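Local coordinates for putative outer membrane lipoprotein (Salmonella typhimurium LT2, PDB 2RD1) that is of unknown function but is a putative outer membrane lipoprotein of the DUF903 family, with a probable SH3-like beta fold, at residues T3-G12 and V16-T27. Residues are numbered along the deposited sequence; the frame is centred on the assembly and turned at random.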
ATOM      1  N   THR A   3       6.539   7.832   5.476  1.00 47.60           N
ATOM      2  CA  THR A   3       6.520   6.758   6.512  1.00 48.25           C
ATOM      3  C   THR A   3       5.244   5.936   6.362  1.00 46.63           C
ATOM      4  O   THR A   3       5.240   4.721   6.567  1.00 49.55           O
ATOM      5  CB  THR A   3       6.549   7.339   7.945  1.00 53.10           C
ATOM      6  OG1 THR A   3       7.251   8.588   7.950  1.00 55.14           O
ATOM      7  CG2 THR A   3       7.251   6.377   8.891  1.00 53.34           C
ATOM      8  N   ASN A   4       4.153   6.606   6.013  1.00 32.58           N
ATOM      9  CA  ASN A   4       2.878   5.925   5.829  1.00 29.26           C
ATOM     10  C   ASN A   4       2.335   6.141   4.434  1.00 27.58           C
ATOM     11  O   ASN A   4       2.425   7.230   3.872  1.00 28.23           O
ATOM     12  CB  ASN A   4       1.845   6.425   6.838  1.00 29.26           C
ATOM     13  CG  ASN A   4       1.941   5.721   8.180  1.00 29.28           C
ATOM     14  OD1 ASN A   4       1.486   6.245   9.196  1.00 27.87           O
ATOM     15  ND2 ASN A   4       2.516   4.527   8.188  1.00 30.75           N
ATOM     16  N   TYR A   5       1.779   5.078   3.874  1.00 25.88           N
ATOM     17  CA  TYR A   5       1.177   5.128   2.561  1.00 23.80           C
ATOM     18  C   TYR A   5      -0.184   4.509   2.749  1.00 24.08           C
ATOM     19  O   TYR A   5      -0.372   3.671   3.637  1.00 22.32           O
ATOM     20  CB  TYR A   5       1.957   4.293   1.547  1.00 26.54           C
ATOM     21  CG  TYR A   5       3.061   5.040   0.830  1.00 26.48           C
ATOM     22  CD1 TYR A   5       4.222   5.419   1.491  1.00 27.71           C
ATOM     23  CD2 TYR A   5       2.941   5.358  -0.518  1.00 27.15           C
ATOM     24  CE1 TYR A   5       5.247   6.100   0.822  1.00 27.57           C
ATOM     25  CE2 TYR A   5       3.952   6.034  -1.197  1.00 29.69           C
ATOM     26  CZ  TYR A   5       5.103   6.402  -0.520  1.00 30.85           C
ATOM     27  OH  TYR A   5       6.101   7.066  -1.199  1.00 34.89           O
ATOM     28  N   VAL A   6      -1.138   4.950   1.938  1.00 22.99           N
ATOM     29  CA  VAL A   6      -2.482   4.415   1.995  1.00 21.07           C
ATOM     30  C   VAL A   6      -2.740   3.733   0.669  1.00 21.83           C
ATOM     31  O   VAL A   6      -2.643   4.341  -0.402  1.00 19.51           O
ATOM     32  CB  VAL A   6      -3.529   5.511   2.220  1.00 20.55           C
ATOM     33  CG1 VAL A   6      -4.931   4.917   2.117  1.00 17.44           C
ATOM     34  CG2 VAL A   6      -3.313   6.146   3.575  1.00 18.96           C
HETATM   35  N   MSE A   7      -3.058   2.452   0.766  1.00 23.56           N
HETATM   36  CA  MSE A   7      -3.329   1.606  -0.376  1.00 25.71           C
HETATM   37  C   MSE A   7      -4.824   1.378  -0.515  1.00 24.49           C
HETATM   38  O   MSE A   7      -5.500   1.052   0.457  1.00 24.81           O
HETATM   39  CB  MSE A   7      -2.629   0.263  -0.173  1.00 40.01           C
HETATM   40  CG  MSE A   7      -2.891  -0.774  -1.246  1.00 48.09           C
HETATM   41 SE   MSE A   7      -2.088  -2.481  -0.771  1.00 63.29          SE
HETATM   42  CE  MSE A   7      -0.285  -2.132  -1.354  1.00 54.96           C
ATOM     43  N   THR A   8      -5.336   1.560  -1.724  1.00 22.94           N
ATOM     44  CA  THR A   8      -6.744   1.328  -1.991  1.00 22.86           C
ATOM     45  C   THR A   8      -6.820   0.129  -2.926  1.00 23.13           C
ATOM     46  O   THR A   8      -6.173   0.107  -3.972  1.00 23.01           O
ATOM     47  CB  THR A   8      -7.396   2.538  -2.657  1.00 27.19           C
ATOM     48  OG1 THR A   8      -7.289   3.664  -1.778  1.00 30.34           O
ATOM     49  CG2 THR A   8      -8.876   2.266  -2.925  1.00 28.42           C
ATOM     50  N   THR A   9      -7.603  -0.877  -2.549  1.00 22.20           N
ATOM     51  CA  THR A   9      -7.700  -2.065  -3.383  1.00 23.71           C
ATOM     52  C   THR A   9      -8.868  -2.026  -4.359  1.00 24.29           C
ATOM     53  O   THR A   9      -9.807  -1.243  -4.214  1.00 24.94           O
ATOM     54  CB  THR A   9      -7.781  -3.361  -2.518  1.00 25.40           C
ATOM     55  OG1 THR A   9      -9.034  -3.411  -1.823  1.00 21.02           O
ATOM     56  CG2 THR A   9      -6.624  -3.391  -1.491  1.00 23.54           C
ATOM     57  N   LYS A  10      -8.782  -2.882  -5.365  1.00 28.76           N
ATOM     58  CA  LYS A  10      -9.798  -2.987  -6.396  1.00 30.81           C
ATOM     59  C   LYS A  10     -11.173  -3.235  -5.794  1.00 30.46           C
ATOM     60  O   LYS A  10     -12.160  -2.646  -6.236  1.00 29.28           O
ATOM     61  CB  LYS A  10      -9.431  -4.118  -7.361  1.00 60.23           C
ATOM     62  CG  LYS A  10     -10.366  -4.257  -8.553  1.00 65.29           C
ATOM     63  CD  LYS A  10      -9.843  -5.284  -9.545  1.00 67.05           C
ATOM     64  CE  LYS A  10     -10.786  -5.446 -10.723  1.00 70.54           C
ATOM     65  NZ  LYS A  10     -10.217  -6.353 -11.763  1.00 72.04           N
ATOM     66  N   ASN A  11     -11.229  -4.093  -4.779  1.00 33.49           N
ATOM     67  CA  ASN A  11     -12.488  -4.428  -4.117  1.00 35.27           C
ATOM     68  C   ASN A  11     -12.949  -3.402  -3.080  1.00 34.39           C
ATOM     69  O   ASN A  11     -13.895  -3.649  -2.333  1.00 35.54           O
ATOM     70  CB  ASN A  11     -12.399  -5.811  -3.464  1.00 48.12           C
ATOM     71  CG  ASN A  11     -11.201  -5.945  -2.555  1.00 52.76           C
ATOM     72  OD1 ASN A  11     -10.208  -6.578  -2.912  1.00 56.96           O
ATOM     73  ND2 ASN A  11     -11.275  -5.330  -1.382  1.00 53.25           N
ATOM     74  N   GLY A  12     -12.269  -2.262  -3.014  1.00 30.80           N
ATOM     75  CA  GLY A  12     -12.688  -1.206  -2.103  1.00 29.12           C
ATOM     76  C   GLY A  12     -12.126  -1.082  -0.700  1.00 29.11           C
ATOM     77  O   GLY A  12     -12.631  -0.282   0.080  1.00 29.90           O
ATOM     78  N   VAL A  16      -3.524   0.982   5.461  1.00 24.91           N
ATOM     79  CA  VAL A  16      -2.389   1.860   5.740  1.00 24.65           C
ATOM     80  C   VAL A  16      -1.120   1.011   5.827  1.00 26.32           C
ATOM     81  O   VAL A  16      -1.130  -0.058   6.423  1.00 26.96           O
ATOM     82  CB  VAL A  16      -2.579   2.607   7.084  1.00 19.70           C
ATOM     83  CG1 VAL A  16      -1.383   3.487   7.369  1.00 14.89           C
ATOM     84  CG2 VAL A  16      -3.862   3.423   7.049  1.00 17.21           C
ATOM     85  N   THR A  17      -0.026   1.479   5.237  1.00 21.01           N
ATOM     86  CA  THR A  17       1.209   0.713   5.292  1.00 22.99           C
ATOM     87  C   THR A  17       2.341   1.510   5.927  1.00 23.67           C
ATOM     88  O   THR A  17       2.258   2.727   6.076  1.00 22.81           O
ATOM     89  CB  THR A  17       1.673   0.271   3.878  1.00 34.24           C
ATOM     90  OG1 THR A  17       2.109   1.420   3.141  1.00 33.73           O
ATOM     91  CG2 THR A  17       0.535  -0.425   3.118  1.00 32.46           C
ATOM     92  N   GLN A  18       3.396   0.802   6.311  1.00 31.67           N
ATOM     93  CA  GLN A  18       4.572   1.421   6.905  1.00 32.81           C
ATOM     94  C   GLN A  18       5.587   1.382   5.777  1.00 33.68           C
ATOM     95  O   GLN A  18       6.004   0.302   5.343  1.00 34.31           O
ATOM     96  CB  GLN A  18       5.073   0.598   8.097  1.00 42.48           C
ATOM     97  CG  GLN A  18       4.027   0.334   9.182  1.00 43.77           C
ATOM     98  CD  GLN A  18       4.602  -0.397  10.397  1.00 46.67           C
ATOM     99  OE1 GLN A  18       5.277  -1.418  10.263  1.00 48.53           O
ATOM    100  NE2 GLN A  18       4.324   0.122  11.586  1.00 47.18           N
ATOM    101  N   GLY A  19       5.961   2.555   5.279  1.00 31.47           N
ATOM    102  CA  GLY A  19       6.903   2.613   4.175  1.00 32.83           C
ATOM    103  C   GLY A  19       6.183   2.389   2.855  1.00 32.50           C
ATOM    104  O   GLY A  19       5.050   1.914   2.841  1.00 30.31           O
ATOM    105  N   LYS A  20       6.834   2.730   1.746  1.00 34.73           N
ATOM    106  CA  LYS A  20       6.242   2.564   0.421  1.00 34.75           C
ATOM    107  C   LYS A  20       6.277   1.113  -0.047  1.00 34.42           C
ATOM    108  O   LYS A  20       7.335   0.491  -0.076  1.00 34.70           O
ATOM    109  CB  LYS A  20       6.978   3.436  -0.602  1.00 41.96           C
ATOM    110  CG  LYS A  20       6.480   3.275  -2.041  1.00 44.19           C
ATOM    111  CD  LYS A  20       7.265   4.152  -3.028  1.00 44.85           C
ATOM    112  CE  LYS A  20       6.604   4.132  -4.412  1.00 46.03           C
ATOM    113  NZ  LYS A  20       7.299   5.004  -5.405  1.00 45.88           N
ATOM    114  N   PRO A  21       5.116   0.558  -0.422  1.00 30.73           N
ATOM    115  CA  PRO A  21       5.051  -0.828  -0.891  1.00 32.73           C
ATOM    116  C   PRO A  21       5.938  -1.023  -2.116  1.00 35.54           C
ATOM    117  O   PRO A  21       6.148  -0.089  -2.888  1.00 36.67           O
ATOM    118  CB  PRO A  21       3.566  -1.017  -1.195  1.00 27.78           C
ATOM    119  CG  PRO A  21       2.911  -0.126  -0.177  1.00 26.68           C
ATOM    120  CD  PRO A  21       3.762   1.123  -0.281  1.00 26.65           C
ATOM    121  N   GLN A  22       6.460  -2.234  -2.292  1.00 29.84           N
ATOM    122  CA  GLN A  22       7.341  -2.515  -3.419  1.00 33.82           C
ATOM    123  C   GLN A  22       6.686  -3.441  -4.429  1.00 36.65           C
ATOM    124  O   GLN A  22       6.034  -4.418  -4.067  1.00 35.95           O
ATOM    125  CB  GLN A  22       8.651  -3.122  -2.914  1.00 49.83           C
ATOM    126  CG  GLN A  22       9.418  -2.210  -1.964  1.00 52.30           C
ATOM    127  CD  GLN A  22       9.892  -0.933  -2.635  1.00 53.16           C
ATOM    128  OE1 GLN A  22      10.716  -0.972  -3.548  1.00 54.84           O
ATOM    129  NE2 GLN A  22       9.367   0.205  -2.190  1.00 53.30           N
ATOM    130  N   LEU A  23       6.878  -3.127  -5.704  1.00 43.41           N
ATOM    131  CA  LEU A  23       6.295  -3.902  -6.789  1.00 48.03           C
ATOM    132  C   LEU A  23       7.316  -4.700  -7.601  1.00 50.91           C
ATOM    133  O   LEU A  23       8.332  -4.163  -8.036  1.00 50.96           O
ATOM    134  CB  LEU A  23       5.511  -2.954  -7.704  1.00 59.75           C
ATOM    135  CG  LEU A  23       5.111  -3.348  -9.130  1.00 61.14           C
ATOM    136  CD1 LEU A  23       4.386  -4.684  -9.154  1.00 60.52           C
ATOM    137  CD2 LEU A  23       4.226  -2.249  -9.698  1.00 61.10           C
ATOM    138  N   ASP A  24       7.039  -5.988  -7.786  1.00 76.61           N
ATOM    139  CA  ASP A  24       7.905  -6.871  -8.565  1.00 80.83           C
ATOM    140  C   ASP A  24       7.248  -7.147  -9.909  1.00 82.12           C
ATOM    141  O   ASP A  24       6.272  -7.890  -9.989  1.00 82.59           O
ATOM    142  CB  ASP A  24       8.132  -8.199  -7.837  1.00106.28           C
ATOM    143  CG  ASP A  24       9.446  -8.235  -7.077  1.00109.40           C
ATOM    144  OD1 ASP A  24      10.510  -8.118  -7.725  1.00110.92           O
ATOM    145  OD2 ASP A  24       9.413  -8.378  -5.835  1.00110.71           O
ATOM    146  N   LYS A  25       7.787  -6.542 -10.962  1.00 74.79           N
ATOM    147  CA  LYS A  25       7.245  -6.718 -12.300  1.00 76.08           C
ATOM    148  C   LYS A  25       7.428  -8.142 -12.818  1.00 77.27           C
ATOM    149  O   LYS A  25       7.050  -8.448 -13.949  1.00 77.71           O
ATOM    150  CB  LYS A  25       7.904  -5.730 -13.267  1.00 73.29           C
ATOM    151  CG  LYS A  25       7.488  -4.278 -13.068  1.00 73.06           C
ATOM    152  CD  LYS A  25       8.249  -3.364 -14.019  1.00 72.80           C
ATOM    153  CE  LYS A  25       7.729  -1.934 -13.981  1.00 72.90           C
ATOM    154  NZ  LYS A  25       6.356  -1.812 -14.556  1.00 72.77           N
ATOM    155  N   GLU A  26       7.999  -9.013 -11.989  1.00 84.01           N
ATOM    156  CA  GLU A  26       8.234 -10.401 -12.381  1.00 85.13           C
ATOM    157  C   GLU A  26       7.373 -11.416 -11.631  1.00 84.71           C
ATOM    158  O   GLU A  26       7.337 -12.591 -11.993  1.00 85.65           O
ATOM    159  CB  GLU A  26       9.713 -10.754 -12.195  1.00119.00           C
ATOM    160  CG  GLU A  26      10.434 -11.098 -13.493  1.00122.18           C
ATOM    161  CD  GLU A  26      10.437  -9.949 -14.491  1.00123.66           C
ATOM    162  OE1 GLU A  26      10.946 -10.141 -15.618  1.00125.21           O
ATOM    163  OE2 GLU A  26       9.934  -8.855 -14.149  1.00123.46           O
ATOM    164  N   THR A  27       6.684 -10.969 -10.586  1.00 83.40           N
ATOM    165  CA  THR A  27       5.833 -11.866  -9.815  1.00 82.46           C
ATOM    166  C   THR A  27       4.411 -11.325  -9.774  1.00 81.43           C
ATOM    167  O   THR A  27       3.490 -12.005  -9.313  1.00 80.81           O
ATOM    168  CB  THR A  27       6.339 -12.024  -8.363  1.00 73.90           C
ATOM    169  OG1 THR A  27       6.208 -10.776  -7.671  1.00 74.63           O
ATOM    170  CG2 THR A  27       7.799 -12.448  -8.350  1.00 73.46           C
TER
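Tyr5 and Thr17 form a hydrogen-bonded pair of the antiparallel beta hairpin of strands 4-9 and 14-18, in a small all-beta domain consistent with an SH3-like fold. Thr17 N donates to Tyr5 O at 2.7 Å, and Tyr5 N returns a longer bond to Thr17 O. That oxygen has a second donor, Asn4 ND2 at 2.8 Å, and the two reach it from opposite faces of its carbonyl plane. The Asn4 bond is bent, 135° at the hydrogen. Gly19 N to Thr3 O, 2.6 Å, closes the open end of the hairpin.

Beyond Gly19 the chain passes across the Tyr5 ring. Lys20 CB lies over one ring face, 3.8 Å from the centroid, as a CH-pi contact. With CG anti to the backbone N (chi1 177°) and the rest extended, the lysine chain runs on past the ring to place CD 3.6 Å from Tyr5 OH. Thr17 OG1 donates to Gly19 O at 3.0 Å, linking the strand end to the residue before Lys20. Pro21 CD then meets Tyr5 CB, and Pro21 CG meets CE of selenomethionine Met7.

Met7 and Pro21 both touch Leu50 of strand 47-52, which pairs with the other edge of strand 4-9. Pro21 and Thr17 also reach Tyr32 of strand 29-33, in the second sheet.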